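Local structure of pantothenate synthetase (Francisella tularensis subsp. tularensis, 3N8H) at residues A[146-151]-A[174-179]; A[129-134]-A[157-162]; A[183-188]-A[250-255]. The protein probably catalyses the ATP-dependent condensation of pantoate with beta-alanine to give pantothenate, by way of a pantoyl-adenylate intermediate. All coordinates share one frame; numbering follows the deposited sequence. Where two conformers were deposited one is given.

In the fold
Along the chain, contacts 1 and 2 interlock: helix 127-142, strand 146-150, helix 154-166 and strand 172-176 follow one another, and the two contacts use them alternately. Their centres lie about 14 Å apart. They meet where Val157 and Ile160 of helix 154-166 pack on Leu147, Leu149 and Val175 of the parallel sheet. Contact 3 comes later and ties the loop 183-188 to the last strand of the antiparallel sheet, its centre about 16 Å from that of contact 1 and about 21 Å from that of contact 2. Contacts 1 and 3 both touch AMP and are joined by hydrogen bonds between Gln179 and Leu187 and between Asn255 and Glu151. AMP thus lies between the parallel strand ends and this loop.

Contact 1 (A[146-151]-A[174-179]); sequences NLYLGE and IVCPTQ. With AMP (adenosine monophosphate), chain D.
This contact is the strand pair of a right-handed beta-alpha-beta crossover in the nucleotide-binding parallel sheet, where AMP sits at the C-terminal ends of the strands. Strand 146-150 and edge strand 172-176 run parallel, with Tyr148, Leu149 and Gly150 beside Ile174, Val175 and Cys176. Ile174 N gives a nearly straight bond to Leu147 O (2.8 Å), and Leu149 N returns one to Ile174 O. The ladder continues from Cys176 N to Leu149 O and closes with Glu151 N to Cys176 O.

On one face Ile174 lies alongside the Tyr148 ring, pointing the same way. Its CD1 makes a CH-pi contact over the ring face, 4.1 Å from the centroid. Cys176 SG lies at the ring edge. The Tyr148 hydroxyl is hydrogen-bonded to Glu49 and Asn50. On the other face, Val175 CG1 meets Glu151 CB at 3.8 Å.

Two waters link Glu151 OE1 to Thr178 N and OG1, and Arg240 forms a salt bridge with the same oxygen. Gly150 N donates to AMP O3' (2.9 Å). Gln179 reads the adenine edge with its backbone: N donates to AMP N1 at 2.8 Å, and O accepts from AMP N6 at 3.0 Å.

Contact 2 (A[129-134]-A[157-162]); sequences SGMLTV and VMLIKQ
Met131, a selenomethionine, reaches across from helix 127-142 to helix 154-166 and touches two residues there. Its CG is anti to the backbone N (chi1 -177°). The chain then bends at both chi2 and chi3, so that SE and CE meet different partners. SE lies 3.8 Å from CG1 of Ile160, with CD1 of the same residue slightly farther away. CE turns to Leu159 and comes within 3.8 Å of its CD1. Met131 crosses both of these side chains obliquely.

Leu132 makes the second bridge. It meets Leu159 at about a right angle, and the contact is made by one branch: Leu132 CD2 rests 4.0 Å from Leu159 CB. The same methyl lies 3.8 Å from Leu159 O, so it touches backbone as well as side chain. Leu159 CB is thus approached by both Met131 CE and Leu132 CD2.

The side chains that meet are apolar, and the four residues are buried. The axes of the two segments cross at -45° and come within 10.6 Å, a spacing bridged by side chains.

Met131 also lies near Gln63 and Gln156, predicted to bind pantoate, and near the bound proline. Leu132 packs on Ile109 and Pro111 of strand 107-111, and on Leu107 of the second subunit. Ile160 lies against strand 146-150 and Ile173 of strand 172-176, so helix 154-166 is layered between the parallel sheet and helix 127-142.

Contact 3 (A[183-188]-A[250-255]); sequences SGLPLS and VRLIDN. With AMP (adenosine monophosphate), chain D.
Strand 250-257 is an outer strand of the three-stranded antiparallel sheet. The loop 183-188, which follows the parallel sheet of the nucleotide-binding fold, packs against it near the adenine of AMP. The touching parts run 118° apart and do not pair as strands.

Leu252 is the first residue to meet the loop. Its CG is anti to the carbonyl carbon (chi1 -59°), and its two methyls take separate partners. CD1 meets Leu185 CD1 tip to tip at 4.1 Å, the two side chains crossing at about a right angle. CD2 lies 4.3 Å from Ser188 CB.

Ile253 contributes mainly backbone. Its N donates to a water 3.2 Å away, which also bonds to Ser188 OG, and its O lies 4.0 Å from Pro186 CG. Lys152 donates to both Ser188 OG and Leu187 O, so this part of the loop is tied to the predicted ATP site.

Asp254 makes the tightest approach. With CG anti to the backbone N (chi1 -161°), its carboxylate extends to the Pro186 ring and crosses it obliquely. Pro186 CG lies 3.3 Å from Asp254 CG. OD2 of this buried acid takes a salt bridge from Arg180 and a hydrogen bond with Tyr206. The arginine probably favours the ionised form. OD1 accepts a weak, strongly bent hydrogen bond from Asn255 N, the next residue along the strand. Tyr206 also packs on Leu185 and Pro186.

Asn255 points away from the loop. On the loop, Leu187 O accepts a nearly straight bond of 2.7 Å from AMP N6.

Contact 1 (A[146-151]-A[174-179])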
loop_
_atom_site.group_PDB
_atom_site.type_symbol
_atom_site.label_atom_id
_atom_site.label_comp_id
_atom_site.label_asym_id
_atom_site.label_seq_id
_atom_site.Cartn_x
_atom_site.Cartn_y
_atom_site.Cartn_z
ATOM N N ASN A 146 -12.002 15.652 0.725
ATOM C CA ASN A 146 -12.175 15.578 2.173
ATOM C C ASN A 146 -12.645 14.216 2.670
ATOM O O ASN A 146 -13.614 13.653 2.157
ATOM C CB ASN A 146 -13.150 16.644 2.665
ATOM C CG ASN A 146 -12.640 18.057 2.410
ATOM O OD1 ASN A 146 -11.576 18.447 2.884
ATOM N ND2 ASN A 146 -13.398 18.818 1.653
ATOM N N LEU A 147 -11.959 13.710 3.688
ATOM C CA LEU A 147 -12.296 12.414 4.285
ATOM C C LEU A 147 -12.807 12.617 5.713
ATOM O O LEU A 147 -12.149 13.268 6.510
ATOM C CB LEU A 147 -11.060 11.497 4.329
ATOM C CG LEU A 147 -11.260 10.097 4.938
ATOM C CD1 LEU A 147 -12.328 9.327 4.179
ATOM C CD2 LEU A 147 -9.917 9.282 5.006
ATOM N N TYR A 148 -13.957 12.026 6.034
ATOM C CA TYR A 148 -14.584 12.194 7.360
ATOM C C TYR A 148 -14.510 10.891 8.163
ATOM O O TYR A 148 -14.938 9.837 7.687
ATOM C CB TYR A 148 -16.042 12.723 7.212
ATOM C CG TYR A 148 -16.017 14.074 6.524
ATOM C CD1 TYR A 148 -16.009 15.245 7.255
ATOM C CD2 TYR A 148 -15.877 14.160 5.159
ATOM C CE1 TYR A 148 -15.900 16.488 6.636
ATOM C CE2 TYR A 148 -15.777 15.384 4.531
ATOM C CZ TYR A 148 -15.781 16.543 5.265
ATOM O OH TYR A 148 -15.686 17.757 4.597
ATOM N N LEU A 149 -13.920 10.987 9.361
ATOM C CA LEU A 149 -13.660 9.850 10.233
ATOM C C LEU A 149 -14.141 10.178 11.644
ATOM O O LEU A 149 -14.073 11.336 12.073
ATOM C CB LEU A 149 -12.152 9.528 10.281
ATOM C CG LEU A 149 -11.387 9.136 9.007
ATOM C CD1 LEU A 149 -9.915 8.920 9.323
ATOM C CD2 LEU A 149 -11.991 7.874 8.377
ATOM N N GLY A 150 -14.616 9.161 12.367
ATOM C CA GLY A 150 -15.059 9.351 13.733
ATOM C C GLY A 150 -13.894 9.197 14.716
ATOM O O GLY A 150 -13.047 8.307 14.590
ATOM N N GLU A 151 -13.848 10.084 15.700
ATOM C CA GLU A 151 -12.852 10.006 16.765
ATOM C C GLU A 151 -12.922 8.685 17.566
ATOM O O GLU A 151 -11.926 8.227 18.156
ATOM C CB GLU A 151 -13.051 11.198 17.696
ATOM C CG GLU A 151 -12.139 11.222 18.891
ATOM C CD GLU A 151 -12.515 12.325 19.842
ATOM O OE1 GLU A 151 -13.187 12.034 20.854
ATOM O OE2 GLU A 151 -12.154 13.486 19.559
ATOM N N ILE A 174 -10.908 15.059 8.215
ATOM C CA ILE A 174 -11.742 15.730 9.205
ATOM C C ILE A 174 -12.197 14.710 10.274
ATOM O O ILE A 174 -12.926 13.773 9.964
ATOM C CB ILE A 174 -12.994 16.352 8.541
ATOM C CG1 ILE A 174 -12.593 17.320 7.414
ATOM C CG2 ILE A 174 -13.828 17.096 9.585
ATOM C CD1 ILE A 174 -12.065 16.629 6.159
ATOM N N VAL A 175 -11.743 14.884 11.516
ATOM C CA VAL A 175 -12.147 14.003 12.622
ATOM C C VAL A 175 -13.390 14.548 13.327
ATOM O O VAL A 175 -13.465 15.742 13.618
ATOM C CB VAL A 175 -11.004 13.850 13.650
ATOM C CG1 VAL A 175 -11.371 12.818 14.708
ATOM C CG2 VAL A 175 -9.732 13.448 12.926
ATOM N N CYS A 176 -14.345 13.671 13.622
ATOM C CA CYS A 176 -15.651 14.083 14.119
ATOM C C CYS A 176 -15.971 13.447 15.472
ATOM O O CYS A 176 -15.618 12.300 15.697
ATOM C CB CYS A 176 -16.730 13.699 13.095
ATOM S SG CYS A 176 -16.499 14.470 11.451
ATOM N N PRO A 177 -16.683 14.184 16.347
ATOM C CA PRO A 177 -16.928 13.801 17.736
ATOM C C PRO A 177 -17.775 12.553 17.800
ATOM O O PRO A 177 -18.659 12.344 16.967
ATOM C CB PRO A 177 -17.751 14.976 18.305
ATOM C CG PRO A 177 -17.667 16.050 17.333
ATOM C CD PRO A 177 -17.364 15.443 15.996
ATOM N N THR A 178 -17.523 11.740 18.805
ATOM C CA THR A 178 -18.255 10.487 19.003
ATOM C C THR A 178 -19.702 10.758 19.454
ATOM O O THR A 178 -19.946 11.431 20.466
ATOM C CB THR A 178 -17.537 9.600 20.028
ATOM O OG1 THR A 178 -16.274 9.199 19.486
ATOM C CG2 THR A 178 -18.369 8.332 20.346
ATOM N N GLN A 179 -20.658 10.267 18.676
ATOM C CA GLN A 179 -22.052 10.407 19.040
ATOM C C GLN A 179 -22.419 9.326 20.053
ATOM O O GLN A 179 -22.028 8.169 19.892
ATOM C CB GLN A 179 -22.959 10.304 17.808
ATOM C CG GLN A 179 -22.667 11.351 16.746
ATOM C CD GLN A 179 -22.701 12.757 17.323
ATOM O OE1 GLN A 179 -23.751 13.256 17.689
ATOM N NE2 GLN A 179 -21.538 13.377 17.449
HETATM P P AMP D . -17.841 1.720 10.829
HETATM O O1P AMP D . -19.020 1.689 9.861
HETATM O O2P AMP D . -18.136 1.352 12.251
HETATM O O3P AMP D . -16.630 1.046 10.296
HETATM O "O5'" AMP D . -17.563 3.310 10.989
HETATM C "C5'" AMP D . -17.507 4.197 9.871
HETATM C "C4'" AMP D . -17.067 5.569 10.318
HETATM O "O4'" AMP D . -18.046 6.092 11.271
HETATM C "C3'" AMP D . -15.701 5.596 11.026
HETATM O "O3'" AMP D . -15.024 6.829 10.728
HETATM C "C2'" AMP D . -16.104 5.573 12.495
HETATM O "O2'" AMP D . -15.137 6.055 13.414
HETATM C "C1'" AMP D . -17.367 6.430 12.472
HETATM N N9 AMP D . -18.214 6.214 13.651
HETATM C C8 AMP D . -18.634 5.016 14.118
HETATM N N7 AMP D . -19.370 5.179 15.252
HETATM C C5 AMP D . -19.399 6.506 15.533
HETATM C C6 AMP D . -20.001 7.351 16.586
HETATM N N6 AMP D . -20.702 6.774 17.576
HETATM N N1 AMP D . -19.824 8.684 16.536
HETATM C C2 AMP D . -19.087 9.234 15.541
HETATM N N3 AMP D . -18.514 8.530 14.541
HETATM C C4 AMP D . -18.635 7.179 14.479
HETATM O O HOH W 1 -15.836 12.705 20.623
HETATM O O HOH W 2 -14.369 9.299 21.207
#

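Contact 2 (A[129-134]-A[157-162])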
loop_
_atom_site.group_PDB
_atom_site.type_symbol
_atom_site.label_atom_id
_atom_site.label_comp_id
_atom_site.label_asym_id
_atom_site.label_seq_id
_atom_site.Cartn_x
_atom_site.Cartn_y
_atom_site.Cartn_z
ATOM N N SER A 129 -4.151 -4.125 9.418
ATOM C CA SER A 129 -3.638 -4.396 8.080
ATOM C C SER A 129 -4.813 -4.426 7.099
ATOM O O SER A 129 -4.757 -3.814 6.037
ATOM C CB SER A 129 -2.837 -5.701 8.043
ATOM O OG SER A 129 -2.478 -6.063 6.719
ATOM N N GLY A 130 -5.888 -5.118 7.469
ATOM C CA GLY A 130 -7.073 -5.177 6.626
ATOM C C GLY A 130 -7.687 -3.817 6.340
ATOM O O GLY A 130 -8.069 -3.520 5.201
HETATM N N MSE A 131 -7.779 -3.008 7.390
HETATM C CA MSE A 131 -8.407 -1.689 7.390
HETATM C C MSE A 131 -7.629 -0.723 6.491
HETATM O O MSE A 131 -8.195 -0.050 5.626
HETATM C CB MSE A 131 -8.403 -1.160 8.834
HETATM C CG MSE A 131 -9.065 0.156 9.076
HETATM SE SE MSE A 131 -7.885 1.672 8.626
HETATM C CE MSE A 131 -6.702 1.498 10.227
ATOM N N LEU A 132 -6.328 -0.667 6.705
ATOM C CA LEU A 132 -5.434 0.191 5.913
ATOM C C LEU A 132 -5.409 -0.165 4.418
ATOM O O LEU A 132 -5.340 0.719 3.567
ATOM C CB LEU A 132 -4.016 0.112 6.479
ATOM C CG LEU A 132 -3.868 0.854 7.808
ATOM C CD1 LEU A 132 -2.492 0.582 8.439
ATOM C CD2 LEU A 132 -4.105 2.370 7.589
ATOM N N THR A 133 -5.453 -1.458 4.103
ATOM C CA THR A 133 -5.447 -1.907 2.714
ATOM C C THR A 133 -6.746 -1.482 1.988
ATOM O O THR A 133 -6.710 -0.901 0.896
ATOM C CB THR A 133 -5.270 -3.449 2.624
ATOM O OG1 THR A 133 -4.045 -3.833 3.283
ATOM C CG2 THR A 133 -5.218 -3.897 1.172
ATOM N N VAL A 134 -7.883 -1.747 2.613
ATOM C CA VAL A 134 -9.164 -1.356 2.022
ATOM C C VAL A 134 -9.306 0.169 1.996
ATOM O O VAL A 134 -9.832 0.721 1.040
ATOM C CB VAL A 134 -10.385 -2.037 2.712
ATOM C CG1 VAL A 134 -10.741 -1.355 4.029
ATOM C CG2 VAL A 134 -11.585 -1.997 1.774
ATOM N N VAL A 157 -7.976 6.548 13.064
ATOM C CA VAL A 157 -7.716 7.910 12.572
ATOM C C VAL A 157 -6.218 8.181 12.382
ATOM O O VAL A 157 -5.793 8.633 11.308
ATOM C CB VAL A 157 -8.295 8.981 13.521
ATOM C CG1 VAL A 157 -7.761 10.356 13.144
ATOM C CG2 VAL A 157 -9.810 8.983 13.479
HETATM N N MSE A 158 -5.425 7.907 13.426
HETATM C CA MSE A 158 -3.976 8.146 13.405
HETATM C C MSE A 158 -3.317 7.361 12.283
HETATM O O MSE A 158 -2.482 7.880 11.548
HETATM C CB MSE A 158 -3.350 7.748 14.746
HETATM C CG MSE A 158 -3.887 8.510 15.944
HETATM SE SE MSE A 158 -2.963 8.027 17.610
HETATM C CE MSE A 158 -1.112 8.409 17.101
ATOM N N LEU A 159 -3.709 6.106 12.150
ATOM C CA LEU A 159 -3.182 5.251 11.108
ATOM C C LEU A 159 -3.567 5.766 9.716
ATOM O O LEU A 159 -2.753 5.754 8.788
ATOM C CB LEU A 159 -3.682 3.810 11.308
ATOM C CG LEU A 159 -3.098 3.060 12.487
ATOM C CD1 LEU A 159 -3.707 1.666 12.593
ATOM C CD2 LEU A 159 -1.567 3.000 12.321
ATOM N N ILE A 160 -4.801 6.240 9.561
ATOM C CA ILE A 160 -5.195 6.716 8.247
ATOM C C ILE A 160 -4.452 8.031 7.916
ATOM O O ILE A 160 -4.135 8.298 6.757
ATOM C CB ILE A 160 -6.747 6.839 8.116
ATOM C CG1 ILE A 160 -7.391 5.443 8.081
ATOM C CG2 ILE A 160 -7.147 7.654 6.869
ATOM C CD1 ILE A 160 -8.932 5.513 8.114
ATOM N N LYS A 161 -4.144 8.833 8.933
ATOM C CA LYS A 161 -3.412 10.086 8.683
ATOM C C LYS A 161 -2.014 9.721 8.216
ATOM O O LYS A 161 -1.455 10.374 7.331
ATOM C CB LYS A 161 -3.362 10.994 9.926
ATOM C CG LYS A 161 -4.706 11.613 10.343
ATOM C CD LYS A 161 -4.571 12.431 11.643
ATOM C CE LYS A 161 -5.762 13.378 11.872
ATOM N NZ LYS A 161 -5.667 14.063 13.227
ATOM N N GLN A 162 -1.461 8.645 8.780
ATOM C CA GLN A 162 -0.110 8.223 8.391
ATOM C C GLN A 162 -0.130 7.656 6.956
ATOM O O GLN A 162 0.744 7.962 6.150
ATOM C CB GLN A 162 0.453 7.195 9.372
ATOM C CG GLN A 162 1.896 6.804 9.081
ATOM C CD GLN A 162 2.865 7.937 9.352
ATOM O OE1 GLN A 162 2.795 8.578 10.397
ATOM N NE2 GLN A 162 3.773 8.189 8.413
#

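Contact 3 (A[183-188]-A[250-255])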
loop_
_atom_site.group_PDB
_atom_site.type_symbol
_atom_site.label_atom_id
_atom_site.label_comp_id
_atom_site.label_asym_id
_atom_site.label_seq_id
_atom_site.Cartn_x
_atom_site.Cartn_y
_atom_site.Cartn_z
ATOM N N SER A 183 -27.001 7.621 27.982
ATOM C CA SER A 183 -26.176 7.040 29.043
ATOM C C SER A 183 -24.697 7.355 28.854
ATOM O O SER A 183 -23.928 7.300 29.801
ATOM C CB SER A 183 -26.366 5.509 29.103
ATOM O OG SER A 183 -25.883 4.897 27.915
ATOM N N GLY A 184 -24.304 7.682 27.622
ATOM C CA GLY A 184 -22.902 7.865 27.281
ATOM C C GLY A 184 -22.382 6.783 26.338
ATOM O O GLY A 184 -21.381 6.979 25.665
ATOM N N LEU A 185 -23.055 5.633 26.303
ATOM C CA LEU A 185 -22.721 4.564 25.361
ATOM C C LEU A 185 -22.617 5.060 23.915
ATOM O O LEU A 185 -23.596 5.563 23.355
ATOM C CB LEU A 185 -23.782 3.445 25.464
ATOM C CG LEU A 185 -23.675 2.220 24.558
ATOM C CD1 LEU A 185 -22.423 1.401 24.895
ATOM C CD2 LEU A 185 -24.937 1.373 24.681
ATOM N N PRO A 186 -21.434 4.902 23.304
ATOM C CA PRO A 186 -21.215 5.283 21.917
ATOM C C PRO A 186 -22.191 4.567 20.992
ATOM O O PRO A 186 -22.492 3.385 21.185
ATOM C CB PRO A 186 -19.807 4.750 21.617
ATOM C CG PRO A 186 -19.170 4.557 22.902
ATOM C CD PRO A 186 -20.237 4.283 23.907
ATOM N N LEU A 187 -22.674 5.272 19.980
ATOM C CA LEU A 187 -23.403 4.600 18.905
ATOM C C LEU A 187 -22.444 3.721 18.089
ATOM O O LEU A 187 -21.310 4.122 17.789
ATOM C CB LEU A 187 -24.106 5.631 18.027
ATOM C CG LEU A 187 -25.143 6.405 18.840
ATOM C CD1 LEU A 187 -25.656 7.573 18.032
ATOM C CD2 LEU A 187 -26.265 5.449 19.254
ATOM N N SER A 188 -22.884 2.503 17.769
ATOM C CA SER A 188 -22.076 1.549 17.000
ATOM C C SER A 188 -22.989 0.543 16.291
ATOM O O SER A 188 -24.017 0.160 16.848
ATOM C CB SER A 188 -21.137 0.801 17.943
ATOM O OG SER A 188 -19.998 0.328 17.254
ATOM N N VAL A 250 -20.835 -9.532 21.606
ATOM C CA VAL A 250 -20.754 -8.228 20.956
ATOM C C VAL A 250 -19.577 -7.458 21.513
ATOM O O VAL A 250 -19.521 -7.193 22.710
ATOM C CB VAL A 250 -22.078 -7.399 21.129
ATOM C CG1 VAL A 250 -21.958 -6.012 20.453
ATOM C CG2 VAL A 250 -23.249 -8.164 20.571
ATOM N N ARG A 251 -18.634 -7.092 20.641
ATOM C CA ARG A 251 -17.443 -6.401 21.107
ATOM C C ARG A 251 -17.567 -4.907 20.804
ATOM O O ARG A 251 -17.669 -4.523 19.642
ATOM C CB ARG A 251 -16.180 -6.973 20.461
ATOM C CG ARG A 251 -14.868 -6.487 21.076
ATOM C CD ARG A 251 -13.654 -6.968 20.239
ATOM N NE ARG A 251 -12.427 -6.437 20.806
ATOM C CZ ARG A 251 -11.909 -5.250 20.486
ATOM N NH1 ARG A 251 -12.490 -4.507 19.571
ATOM N NH2 ARG A 251 -10.798 -4.821 21.073
ATOM N N LEU A 252 -17.576 -4.086 21.852
ATOM C CA LEU A 252 -17.657 -2.621 21.717
ATOM C C LEU A 252 -16.402 -1.914 22.234
ATOM O O LEU A 252 -15.745 -2.418 23.147
ATOM C CB LEU A 252 -18.855 -2.094 22.494
ATOM C CG LEU A 252 -20.210 -2.670 22.067
ATOM C CD1 LEU A 252 -21.308 -1.991 22.862
ATOM C CD2 LEU A 252 -20.412 -2.529 20.537
ATOM N N ILE A 253 -16.081 -0.749 21.648
ATOM C CA ILE A 253 -14.916 0.030 22.054
ATOM C C ILE A 253 -15.322 1.470 22.267
ATOM O O ILE A 253 -16.385 1.924 21.792
ATOM C CB ILE A 253 -13.744 -0.028 21.016
ATOM C CG1 ILE A 253 -13.904 1.015 19.885
ATOM C CG2 ILE A 253 -13.583 -1.435 20.458
ATOM C CD1 ILE A 253 -12.791 0.982 18.831
ATOM N N ASP A 254 -14.468 2.182 22.987
ATOM C CA ASP A 254 -14.664 3.597 23.255
ATOM C C ASP A 254 -13.328 4.286 23.616
ATOM O O ASP A 254 -12.367 3.650 24.051
ATOM C CB ASP A 254 -15.697 3.767 24.390
ATOM C CG ASP A 254 -16.305 5.155 24.425
ATOM O OD1 ASP A 254 -15.957 6.014 23.549
ATOM O OD2 ASP A 254 -17.107 5.408 25.345
ATOM N N ASN A 255 -13.265 5.594 23.419
ATOM C CA ASN A 255 -12.198 6.368 24.013
ATOM C C ASN A 255 -12.739 7.772 24.271
ATOM O O ASN A 255 -13.639 8.238 23.566
ATOM C CB ASN A 255 -10.969 6.388 23.100
ATOM C CG ASN A 255 -11.126 7.344 21.988
ATOM O OD1 ASN A 255 -10.822 8.544 22.130
ATOM N ND2 ASN A 255 -11.680 6.860 20.887
HETATM P P AMP D . -17.841 1.720 10.829
HETATM O O1P AMP D . -19.020 1.689 9.861
HETATM O O2P AMP D . -18.136 1.352 12.251
HETATM O O3P AMP D . -16.630 1.046 10.296
HETATM O "O5'" AMP D . -17.563 3.310 10.989
HETATM C "C5'" AMP D . -17.507 4.197 9.871
HETATM C "C4'" AMP D . -17.067 5.569 10.318
HETATM O "O4'" AMP D . -18.046 6.092 11.271
HETATM C "C3'" AMP D . -15.701 5.596 11.026
HETATM O "O3'" AMP D . -15.024 6.829 10.728
HETATM C "C2'" AMP D . -16.104 5.573 12.495
HETATM O "O2'" AMP D . -15.137 6.055 13.414
HETATM C "C1'" AMP D . -17.367 6.430 12.472
HETATM N N9 AMP D . -18.214 6.214 13.651
HETATM C C8 AMP D . -18.634 5.016 14.118
HETATM N N7 AMP D . -19.370 5.179 15.252
HETATM C C5 AMP D . -19.399 6.506 15.533
HETATM C C6 AMP D . -20.001 7.351 16.586
HETATM N N6 AMP D . -20.702 6.774 17.576
HETATM N N1 AMP D . -19.824 8.684 16.536
HETATM C C2 AMP D . -19.087 9.234 15.541
HETATM N N3 AMP D . -18.514 8.530 14.541
HETATM C C4 AMP D . -18.635 7.179 14.479
HETATM O O HOH W 3 -17.106 -0.419 18.614
#